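Probable ferredoxin-dependent nitrite reductase NirA (Mycobacterium tuberculosis, PDB 1ZJ8) reduces sulfite to sulfide at a siroheme coupled to a [4Fe-4S] cluster, probably with electrons supplied by ferredoxin. Local coordinates at residues I467-N472 / I486-Q491; A479-A484 / Q505-G510; K521-K526 / A560-L565. All blocks are in the same frame, centred on the assembly; numbering follows the deposited sequence.

Contact 1. Residues I467-N472 / I486-Q491; sequences ITVNIN and IGFKGQ
The F488 ring meets the neighbouring strand at its edge. CG1 of V469 comes to 3.8 Å from CE2 of F488, near the ring plane, and the carbonyl oxygen of N470 lies in that plane at 3.8 Å from CD2. L532 and I536 of helix 532-545, together with F504 of the next strand, also pack on this phenyl group, so an aromatic suits a place between sheet and helix. The methyl of V469 reaches the ring because chi1 of 176° sets CG1 anti to the backbone N, and the two side chains cross obliquely. I486, on the same face of the sheet, puts CD1 3.7 Å from CG2 of I467. Branched aliphatic residues fit here, being apolar and well suited to extended backbone.

Five backbone hydrogen bonds join the strands, which run almost exactly parallel at an angle of 4°. They alternate from I486 N to T468 O through to G490 N to N472 O, and the shortest runs from F488 N to N470 O at 2.8 Å. F488 O accepts from N472 N at 3.0 Å. N472 ND2 adds a weak bond to F488 O at 3.4 Å. The asparagines point to the other face, where buried amides need partners: OD1 of N472 accepts from A479 N, and ND2 of N470 donates to R480 O. Both therefore pin the loop that follows.

The nearest atoms of the N472 side chain and the bound cluster are about 4 Å apart. CX5C together with CX3C is the cluster-binding signature of the sulfite and nitrite reductase family, and here its second half, C474 and C478, sits in the loop between two neighbouring parallel strands.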
loop_
_atom_site.group_PDB
_atom_site.type_symbol
_atom_site.label_atom_id
_atom_site.label_comp_id
_atom_site.label_asym_id
_atom_site.label_seq_id
_atom_site.Cartn_x
_atom_site.Cartn_y
_atom_site.Cartn_z
ATOM N N ILE A 467 18.983 -5.911 -1.444
ATOM C CA ILE A 467 18.909 -4.449 -1.596
ATOM C C ILE A 467 17.553 -4.005 -2.137
ATOM O O ILE A 467 17.301 -4.053 -3.325
ATOM C CB ILE A 467 20.013 -3.898 -2.543
ATOM C CG1 ILE A 467 21.397 -4.150 -1.954
ATOM C CG2 ILE A 467 19.823 -2.381 -2.802
ATOM C CD1 ILE A 467 21.988 -5.466 -2.360
ATOM N N THR A 468 16.699 -3.531 -1.250
ATOM C CA THR A 468 15.359 -3.096 -1.635
ATOM C C THR A 468 15.438 -1.795 -2.433
ATOM O O THR A 468 16.225 -0.928 -2.116
ATOM C CB THR A 468 14.417 -2.935 -0.399
ATOM O OG1 THR A 468 14.898 -1.910 0.476
ATOM C CG2 THR A 468 14.330 -4.223 0.369
ATOM N N VAL A 469 14.635 -1.697 -3.485
ATOM C CA VAL A 469 14.635 -0.546 -4.385
ATOM C C VAL A 469 13.198 -0.120 -4.636
ATOM O O VAL A 469 12.398 -0.901 -5.170
ATOM C CB VAL A 469 15.290 -0.868 -5.761
ATOM C CG1 VAL A 469 15.185 0.338 -6.710
ATOM C CG2 VAL A 469 16.750 -1.326 -5.602
ATOM N N ASN A 470 12.864 1.112 -4.266
ATOM C CA ASN A 470 11.496 1.624 -4.446
ATOM C C ASN A 470 11.475 2.858 -5.355
ATOM O O ASN A 470 12.147 3.857 -5.069
ATOM C CB ASN A 470 10.870 1.973 -3.102
ATOM C CG ASN A 470 10.691 0.761 -2.204
ATOM O OD1 ASN A 470 11.071 -0.342 -2.554
ATOM N ND2 ASN A 470 10.107 0.970 -1.037
ATOM N N ILE A 471 10.699 2.776 -6.443
ATOM C CA ILE A 471 10.604 3.846 -7.440
ATOM C C ILE A 471 9.255 4.551 -7.345
ATOM O O ILE A 471 8.213 3.985 -7.672
ATOM C CB ILE A 471 10.765 3.306 -8.874
ATOM C CG1 ILE A 471 11.847 2.215 -8.940
ATOM C CG2 ILE A 471 11.086 4.456 -9.838
ATOM C CD1 ILE A 471 12.205 1.768 -10.361
ATOM N N ASN A 472 9.280 5.807 -6.924
ATOM C CA ASN A 472 8.056 6.601 -6.769
ATOM C C ASN A 472 8.040 7.742 -7.781
ATOM O O ASN A 472 9.083 8.348 -8.037
ATOM C CB ASN A 472 7.970 7.147 -5.349
ATOM C CG ASN A 472 8.028 6.041 -4.292
ATOM O OD1 ASN A 472 7.039 5.782 -3.596
ATOM N ND2 ASN A 472 9.199 5.392 -4.159
ATOM N N ILE A 486 17.482 1.674 -1.476
ATOM C CA ILE A 486 17.569 2.691 -2.504
ATOM C C ILE A 486 16.168 3.184 -2.885
ATOM O O ILE A 486 15.435 2.506 -3.591
ATOM C CB ILE A 486 18.290 2.156 -3.743
ATOM C CG1 ILE A 486 19.606 1.500 -3.338
ATOM C CG2 ILE A 486 18.540 3.298 -4.744
ATOM C CD1 ILE A 486 20.384 0.929 -4.467
ATOM N N GLY A 487 15.802 4.371 -2.418
ATOM C CA GLY A 487 14.496 4.948 -2.713
ATOM C C GLY A 487 14.649 6.040 -3.741
ATOM O O GLY A 487 15.629 6.779 -3.717
ATOM N N PHE A 488 13.693 6.145 -4.655
ATOM C CA PHE A 488 13.736 7.171 -5.690
ATOM C C PHE A 488 12.478 8.016 -5.613
ATOM O O PHE A 488 11.373 7.479 -5.645
ATOM C CB PHE A 488 13.861 6.531 -7.073
ATOM C CG PHE A 488 15.174 5.848 -7.311
ATOM C CD1 PHE A 488 16.238 6.537 -7.848
ATOM C CD2 PHE A 488 15.346 4.507 -7.007
ATOM C CE1 PHE A 488 17.447 5.910 -8.070
ATOM C CE2 PHE A 488 16.570 3.872 -7.233
ATOM C CZ PHE A 488 17.612 4.580 -7.768
ATOM N N LYS A 489 12.654 9.333 -5.493
ATOM C CA LYS A 489 11.525 10.274 -5.484
ATOM C C LYS A 489 11.558 11.054 -6.776
ATOM O O LYS A 489 12.437 11.898 -6.985
ATOM C CB LYS A 489 11.580 11.242 -4.292
ATOM C CG LYS A 489 10.421 12.305 -4.248
ATOM C CD LYS A 489 10.410 13.160 -2.956
ATOM C CE LYS A 489 11.781 13.783 -2.624
ATOM N NZ LYS A 489 11.771 14.490 -1.308
ATOM N N GLY A 490 10.592 10.769 -7.639
ATOM C CA GLY A 490 10.497 11.429 -8.933
ATOM C C GLY A 490 10.179 12.909 -8.818
ATOM O O GLY A 490 9.277 13.305 -8.062
ATOM N N GLN A 491 10.937 13.717 -9.562
ATOM C CA GLN A 491 10.718 15.157 -9.649
ATOM C C GLN A 491 11.270 15.654 -10.980
ATOM O O GLN A 491 11.949 14.916 -11.687
ATOM C CB GLN A 491 11.309 15.919 -8.442
ATOM C CG GLN A 491 12.838 16.012 -8.335
ATOM C CD GLN A 491 13.306 16.691 -7.020
ATOM O OE1 GLN A 491 14.443 17.169 -6.915
ATOM N NE2 GLN A 491 12.420 16.731 -6.022
#

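Contact 2. Residues A479-A484 / Q505-G510; sequences ARIQIA and QVHLGG. With SRM (siroheme), chain E.
I481 and H507 join the tail of the loop carrying the CX3C cluster motif to strand 500-508 of the same 4Fe-4S domain. Their contact is a CH-pi interaction: CG2 of I481 lies over one face of the imidazole, 3.6 Å from the ring centroid and 27° off the normal. It is offset toward the rim, with CD2 of H507 its nearest atom. Chi1 of -59° leaves CG2 of I481 anti to the backbone N, directing that methyl at the ring while CG1 stands beside the N. Isoleucine suits the place because its other branch, CG1, packs on N472 of strand 469-472. Q482 approaches the same ring obliquely through CG, and its OE1 is hydrogen-bonded to S477 OG.

Farther along, contact passes to the backbones. Without a side chain, G510 can come close to the loop, its CA lying 3.7 Å from the CA of I483. A CA-H...O contact runs from G510 CA to Q482 O at 3.3 Å, and G510 N gives a weak hydrogen bond of 2.8 Å to A484 O. G509, just before, has a phi of 87°, which glycine adopts easily, consistent with the chain turning out of its strand here.

The loop also reaches the siroheme. R480, its chain bent at chi2 and chi3, is held by the carbonyls of P388 and D140 and by a cation-pi contact with Y389. A positive guanidinium probably helps balance the charge of the siroheme carboxylate beside it. R480 NH1 meets siroheme O4C at 3.1 Å in a weak hydrogen bond, from a guanidinium set obliquely to that oxygen.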
loop_
_atom_site.group_PDB
_atom_site.type_symbol
_atom_site.label_atom_id
_atom_site.label_comp_id
_atom_site.label_asym_id
_atom_site.label_seq_id
_atom_site.Cartn_x
_atom_site.Cartn_y
_atom_site.Cartn_z
ATOM N N ALA A 479 4.984 4.093 -3.032
ATOM C CA ALA A 479 5.821 2.903 -3.081
ATOM C C ALA A 479 6.923 3.027 -2.052
ATOM O O ALA A 479 7.979 2.427 -2.206
ATOM C CB ALA A 479 6.400 2.706 -4.473
ATOM N N ARG A 480 6.674 3.811 -1.003
ATOM C CA ARG A 480 7.524 3.839 0.189
ATOM C C ARG A 480 8.995 4.214 -0.076
ATOM O O ARG A 480 9.888 3.387 0.028
ATOM C CB ARG A 480 7.386 2.492 0.939
ATOM C CG ARG A 480 6.171 2.448 1.928
ATOM C CD ARG A 480 5.042 1.495 1.563
ATOM N NE ARG A 480 5.369 0.118 1.912
ATOM C CZ ARG A 480 4.533 -0.914 1.817
ATOM N NH1 ARG A 480 3.274 -0.765 1.396
ATOM N NH2 ARG A 480 4.974 -2.118 2.152
ATOM N N ILE A 481 9.218 5.491 -0.385
ATOM C CA ILE A 481 10.548 6.058 -0.680
ATOM C C ILE A 481 11.564 5.937 0.471
ATOM O O ILE A 481 12.729 5.541 0.283
ATOM C CB ILE A 481 10.445 7.585 -0.949
ATOM C CG1 ILE A 481 9.511 7.894 -2.112
ATOM C CG2 ILE A 481 11.845 8.182 -1.231
ATOM C CD1 ILE A 481 9.053 9.319 -2.168
ATOM N N GLN A 482 11.110 6.310 1.661
ATOM C CA GLN A 482 12.021 6.612 2.751
ATOM C C GLN A 482 12.412 5.372 3.500
ATOM O O GLN A 482 13.186 5.452 4.452
ATOM C CB GLN A 482 11.411 7.635 3.729
ATOM C CG GLN A 482 10.963 8.969 3.109
ATOM C CD GLN A 482 9.558 8.903 2.554
ATOM O OE1 GLN A 482 9.065 7.824 2.219
ATOM N NE2 GLN A 482 8.895 10.057 2.465
ATOM N N ILE A 483 11.887 4.224 3.091
ATOM C CA ILE A 483 12.172 2.992 3.817
ATOM C C ILE A 483 12.726 1.928 2.886
ATOM O O ILE A 483 12.468 0.744 3.073
ATOM C CB ILE A 483 10.919 2.507 4.592
ATOM C CG1 ILE A 483 9.756 2.207 3.638
ATOM C CG2 ILE A 483 10.495 3.557 5.603
ATOM C CD1 ILE A 483 8.491 1.836 4.339
ATOM N N ALA A 484 13.492 2.359 1.890
ATOM C CA ALA A 484 14.133 1.456 0.939
ATOM C C ALA A 484 15.597 1.631 1.132
ATOM O O ALA A 484 16.022 2.689 1.545
ATOM C CB ALA A 484 13.773 1.840 -0.478
ATOM N N GLN A 505 15.193 12.120 -7.145
ATOM C CA GLN A 505 15.965 12.405 -5.942
ATOM C C GLN A 505 16.123 11.070 -5.219
ATOM O O GLN A 505 15.220 10.239 -5.257
ATOM C CB GLN A 505 15.209 13.427 -5.060
ATOM C CG GLN A 505 15.986 14.006 -3.827
ATOM C CD GLN A 505 15.178 15.093 -3.028
ATOM O OE1 GLN A 505 14.730 14.859 -1.898
ATOM N NE2 GLN A 505 15.002 16.273 -3.632
ATOM N N VAL A 506 17.261 10.876 -4.569
ATOM C CA VAL A 506 17.676 9.579 -4.051
ATOM C C VAL A 506 17.683 9.541 -2.524
ATOM O O VAL A 506 18.307 10.380 -1.878
ATOM C CB VAL A 506 19.098 9.276 -4.570
ATOM C CG1 VAL A 506 19.699 8.008 -3.941
ATOM C CG2 VAL A 506 19.057 9.173 -6.096
ATOM N N HIS A 507 16.999 8.560 -1.946
ATOM C CA HIS A 507 17.020 8.354 -0.501
ATOM C C HIS A 507 17.707 7.014 -0.277
ATOM O O HIS A 507 17.341 6.016 -0.900
ATOM C CB HIS A 507 15.604 8.356 0.093
ATOM C CG HIS A 507 14.854 9.650 -0.089
ATOM N ND1 HIS A 507 14.481 10.453 0.972
ATOM C CD2 HIS A 507 14.383 10.266 -1.203
ATOM C CE1 HIS A 507 13.832 11.513 0.519
ATOM N NE2 HIS A 507 13.758 11.423 -0.797
ATOM N N LEU A 508 18.717 6.987 0.581
ATOM C CA LEU A 508 19.493 5.774 0.779
ATOM C C LEU A 508 19.405 5.272 2.217
ATOM O O LEU A 508 19.484 6.058 3.163
ATOM C CB LEU A 508 20.943 6.028 0.384
ATOM C CG LEU A 508 21.168 6.204 -1.122
ATOM C CD1 LEU A 508 22.410 7.030 -1.400
ATOM C CD2 LEU A 508 21.281 4.856 -1.815
ATOM N N GLY A 509 19.238 3.962 2.381
ATOM C CA GLY A 509 19.383 3.316 3.693
ATOM C C GLY A 509 18.160 3.260 4.614
ATOM O O GLY A 509 18.296 3.000 5.806
ATOM N N GLY A 510 16.963 3.469 4.072
ATOM C CA GLY A 510 15.725 3.332 4.862
ATOM C C GLY A 510 15.367 1.879 5.182
ATOM O O GLY A 510 15.704 0.967 4.427
HETATM FE FE SRM E . -1.447 6.187 -2.638
HETATM C CHA SRM E . -2.673 9.129 -3.867
HETATM C CHB SRM E . -1.282 4.971 -5.755
HETATM C CHC SRM E . -0.324 3.370 -1.457
HETATM C CHD SRM E . 0.361 7.927 -0.265
HETATM N NA SRM E . -2.072 6.834 -4.424
HETATM C C1A SRM E . -2.667 8.009 -4.726
HETATM C C2A SRM E . -3.326 8.026 -6.070
HETATM C CMA SRM E . -4.790 7.751 -5.915
HETATM C CDA SRM E . -3.016 9.271 -6.855
HETATM C CEA SRM E . -4.048 10.348 -6.975
HETATM O O3A SRM E . -4.431 10.919 -5.949
HETATM O O4A SRM E . -4.518 10.661 -8.078
HETATM C C3A SRM E . -2.627 6.883 -6.724
HETATM C CAA SRM E . -3.495 6.045 -7.601
HETATM C CBA SRM E . -3.353 6.695 -8.952
HETATM C CCA SRM E . -3.473 5.684 -10.046
HETATM O O1A SRM E . -2.931 4.567 -9.898
HETATM O O2A SRM E . -4.134 5.986 -11.068
HETATM C C4A SRM E . -1.975 6.177 -5.585
HETATM N NB SRM E . -1.049 4.445 -3.460
HETATM C C1B SRM E . -1.059 4.050 -4.735
HETATM C C2B SRM E . -0.838 2.579 -4.949
HETATM C CMB SRM E . -1.688 1.974 -6.030
HETATM C CDB SRM E . 0.594 2.397 -5.323
HETATM C CEB SRM E . 1.076 1.018 -5.607
HETATM O O3B SRM E . 1.430 0.652 -6.748
HETATM O O4B SRM E . 1.106 0.237 -4.656
HETATM C C3B SRM E . -1.110 2.085 -3.544
HETATM C CAB SRM E . -2.577 1.808 -3.343
HETATM C CBB SRM E . -2.814 0.805 -2.255
HETATM C CCB SRM E . -4.277 0.729 -1.928
HETATM O O1B SRM E . -4.966 -0.204 -2.334
HETATM O O2B SRM E . -4.815 1.578 -1.224
HETATM C C4B SRM E . -0.820 3.337 -2.762
HETATM N NC SRM E . -0.158 5.756 -1.265
HETATM C C1C SRM E . 0.056 4.517 -0.776
HETATM C C2C SRM E . 1.002 4.475 0.239
HETATM C CDC SRM E . 1.696 3.302 0.847
HETATM C CEC SRM E . 1.099 2.553 1.973
HETATM O O3C SRM E . -0.083 2.776 2.318
HETATM O O4C SRM E . 1.846 1.734 2.529
HETATM C C3C SRM E . 1.211 5.793 0.515
HETATM C CAC SRM E . 2.175 6.162 1.595
HETATM C CBC SRM E . 1.836 5.897 3.046
HETATM C CCC SRM E . 0.907 6.993 3.539
HETATM O O1C SRM E . -0.286 7.051 3.134
HETATM O O2C SRM E . 1.395 7.834 4.337
HETATM C C4C SRM E . 0.457 6.543 -0.351
HETATM N ND SRM E . -1.475 8.092 -1.955
HETATM C C1D SRM E . -0.532 8.579 -1.133
HETATM C C2D SRM E . -0.512 9.982 -1.245
HETATM C CAD SRM E . -0.085 10.889 -0.104
HETATM C CBD SRM E . -1.132 11.398 0.838
HETATM C CCD SRM E . -0.812 12.193 2.071
HETATM O O1D SRM E . -1.083 11.661 3.171
HETATM O O2D SRM E . -0.291 13.338 1.996
HETATM C C3D SRM E . -1.485 10.317 -2.171
HETATM C CDD SRM E . -2.135 11.668 -2.293
HETATM C CED SRM E . -3.202 12.159 -1.339
HETATM O O3D SRM E . -3.764 11.392 -0.556
HETATM O O4D SRM E . -3.543 13.350 -1.317
HETATM C C4D SRM E . -2.074 9.138 -2.600
#

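Contact 3. Residues K521-K526 / A560-L565; sequences KLRQHK and AEEDDL
E562 is the first residue of 560-565 to touch 521-526, and it does so with both its polar end and its chain. OE1 forms a salt bridge with NH2 of R523 at 2.9 Å. The two side chains cross at about a right angle, and the guanidinium and carboxylate planes stand 69° apart, so a single nitrogen, not a flat two-pronged pairing, carries the bridge. The long R523 chain starts with CG anti to the backbone N (chi1 166°) and bends at chi3 before its guanidinium reaches the acid. The other carboxylate oxygen, OE2, pairs with R520 in a second salt bridge. L522 slides past E562 in the opposite direction, its CD2 being 3.8 Å from OE2 of E562.

After E562 the chain makes a short helical turn without regular bonding, which brings L565 back against the strand. CB of L565 lies 3.7 Å from CD1 of L522, the two leucines crossing at about a right angle. L522 is buried and also packs on L508 of the adjoining strand, a setting that suits a branched apolar side chain. The backbone oxygen of L565 is hydrogen-bonded to Y535 OH. L565 O also lies oblique to the H525 ring, 3.6 Å from NE2.

The chemistry is thus graded. A leucine pair fills the inner side, and an arginine-glutamate bridge lies on the more exposed side, where water probably weakens its attraction. With two arginines sharing one carboxylate, E562 is likely to stay ionised, and it ties the C-terminal tail to an edge strand of the sheet.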
loop_
_atom_site.group_PDB
_atom_site.type_symbol
_atom_site.label_atom_id
_atom_site.label_comp_id
_atom_site.label_asym_id
_atom_site.label_seq_id
_atom_site.Cartn_x
_atom_site.Cartn_y
_atom_site.Cartn_z
ATOM N N LYS A 521 19.076 11.704 2.435
ATOM C CA LYS A 521 18.894 12.382 1.162
ATOM C C LYS A 521 20.272 12.910 0.803
ATOM O O LYS A 521 21.062 13.188 1.697
ATOM C CB LYS A 521 17.887 13.527 1.328
ATOM C CG LYS A 521 16.721 13.189 2.287
ATOM C CD LYS A 521 15.856 14.394 2.643
ATOM C CE LYS A 521 15.004 14.845 1.467
ATOM N NZ LYS A 521 13.627 15.197 1.888
ATOM N N LEU A 522 20.585 13.018 -0.484
ATOM C CA LEU A 522 21.909 13.498 -0.885
ATOM C C LEU A 522 21.865 14.920 -1.424
ATOM O O LEU A 522 20.862 15.372 -1.990
ATOM C CB LEU A 522 22.602 12.532 -1.856
ATOM C CG LEU A 522 23.169 11.250 -1.210
ATOM C CD1 LEU A 522 24.141 10.558 -2.170
ATOM C CD2 LEU A 522 23.850 11.502 0.156
ATOM N N ARG A 523 23.003 15.593 -1.256
ATOM C CA ARG A 523 23.104 17.058 -1.294
ATOM C C ARG A 523 22.725 17.677 -2.641
ATOM O O ARG A 523 21.627 18.219 -2.796
ATOM C CB ARG A 523 24.539 17.466 -0.880
ATOM C CG ARG A 523 24.964 18.940 -1.181
ATOM C CD ARG A 523 26.273 19.341 -0.454
ATOM N NE ARG A 523 27.148 18.183 -0.208
ATOM C CZ ARG A 523 28.103 18.114 0.726
ATOM N NH1 ARG A 523 28.374 19.145 1.533
ATOM N NH2 ARG A 523 28.813 16.995 0.841
ATOM N N GLN A 524 23.654 17.615 -3.593
ATOM C CA GLN A 524 23.438 18.101 -4.957
ATOM C C GLN A 524 23.408 16.820 -5.772
ATOM O O GLN A 524 24.452 16.354 -6.254
ATOM C CB GLN A 524 24.561 19.053 -5.441
ATOM C CG GLN A 524 24.491 19.424 -6.958
ATOM C CD GLN A 524 25.851 19.806 -7.588
ATOM O OE1 GLN A 524 26.630 20.574 -7.008
ATOM N NE2 GLN A 524 26.117 19.287 -8.796
ATOM N N HIS A 525 22.210 16.237 -5.868
ATOM C CA HIS A 525 22.016 14.928 -6.486
ATOM C C HIS A 525 20.695 14.826 -7.241
ATOM O O HIS A 525 19.614 15.014 -6.679
ATOM C CB HIS A 525 22.075 13.849 -5.403
ATOM C CG HIS A 525 22.537 12.517 -5.895
ATOM N ND1 HIS A 525 23.166 12.346 -7.112
ATOM C CD2 HIS A 525 22.504 11.293 -5.313
ATOM C CE1 HIS A 525 23.478 11.071 -7.269
ATOM N NE2 HIS A 525 23.088 10.412 -6.190
ATOM N N LYS A 526 20.804 14.550 -8.534
ATOM C CA LYS A 526 19.661 14.244 -9.370
ATOM C C LYS A 526 20.083 13.056 -10.232
ATOM O O LYS A 526 21.206 13.025 -10.731
ATOM C CB LYS A 526 19.273 15.454 -10.242
ATOM C CG LYS A 526 18.669 16.669 -9.481
ATOM C CD LYS A 526 18.834 17.983 -10.303
ATOM C CE LYS A 526 17.998 19.161 -9.756
ATOM N NZ LYS A 526 17.699 20.237 -10.768
ATOM N N ALA A 560 30.457 5.325 4.242
ATOM C CA ALA A 560 31.193 5.551 2.997
ATOM C C ALA A 560 31.158 7.032 2.582
ATOM O O ALA A 560 30.222 7.762 2.906
ATOM C CB ALA A 560 30.658 4.662 1.895
ATOM N N GLU A 561 32.192 7.472 1.881
ATOM C CA GLU A 561 32.279 8.869 1.477
ATOM C C GLU A 561 31.100 9.222 0.568
ATOM O O GLU A 561 30.564 8.369 -0.128
ATOM C CB GLU A 561 33.609 9.135 0.778
ATOM C CG GLU A 561 34.840 8.842 1.646
ATOM C CD GLU A 561 36.098 8.582 0.821
ATOM O OE1 GLU A 561 36.003 7.944 -0.258
ATOM O OE2 GLU A 561 37.191 9.014 1.259
ATOM N N GLU A 562 30.696 10.484 0.590
ATOM C CA GLU A 562 29.579 10.952 -0.229
ATOM C C GLU A 562 29.802 10.767 -1.725
ATOM O O GLU A 562 28.841 10.746 -2.486
ATOM C CB GLU A 562 29.310 12.433 0.057
ATOM C CG GLU A 562 27.839 12.778 0.247
ATOM C CD GLU A 562 27.594 13.553 1.532
ATOM O OE1 GLU A 562 28.499 14.307 1.969
ATOM O OE2 GLU A 562 26.499 13.402 2.119
ATOM N N ASP A 563 31.061 10.661 -2.145
ATOM C CA ASP A 563 31.385 10.363 -3.548
ATOM C C ASP A 563 30.967 8.943 -3.904
ATOM O O ASP A 563 30.480 8.698 -5.007
ATOM C CB ASP A 563 32.889 10.462 -3.841
ATOM C CG ASP A 563 33.505 11.739 -3.334
ATOM O OD1 ASP A 563 33.542 11.921 -2.090
ATOM O OD2 ASP A 563 33.970 12.540 -4.179
ATOM N N ASP A 564 31.168 8.011 -2.975
ATOM C CA ASP A 564 30.801 6.609 -3.200
ATOM C C ASP A 564 29.287 6.346 -3.290
ATOM O O ASP A 564 28.872 5.216 -3.566
ATOM C CB ASP A 564 31.377 5.715 -2.093
ATOM C CG ASP A 564 32.880 5.531 -2.195
ATOM O OD1 ASP A 564 33.526 6.144 -3.078
ATOM O OD2 ASP A 564 33.411 4.751 -1.378
ATOM N N LEU A 565 28.470 7.370 -3.047
ATOM C CA LEU A 565 27.015 7.226 -3.031
ATOM C C LEU A 565 26.311 8.029 -4.146
ATOM O O LEU A 565 25.088 8.170 -4.121
ATOM C CB LEU A 565 26.454 7.655 -1.659
ATOM C CG LEU A 565 26.950 6.994 -0.354
ATOM C CD1 LEU A 565 26.315 7.689 0.838
ATOM C CD2 LEU A 565 26.668 5.487 -0.272
#

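Overall arrangement
All three contacts hold parts of one five-stranded mixed sheet in the 4Fe-4S domain. Contacts 1 and 2 are buried, with centres about 5 Å apart, and both involve the cysteine-bearing loop: contact 1 pairs the strands that flank it, whereas contact 2 packs its last residues against the next strand. Regular backbone bonding dominates the first; the second relies on a methyl over an imidazole, close glycine backbone and a cofactor carboxylate. The centre of contact 3 is about 15 Å from that of contact 1, at the sheet's edge and away from the annotated sites, where a salt bridge stands beside a leucine pair. L508 links it to contact 2 by touching both L522 and L565.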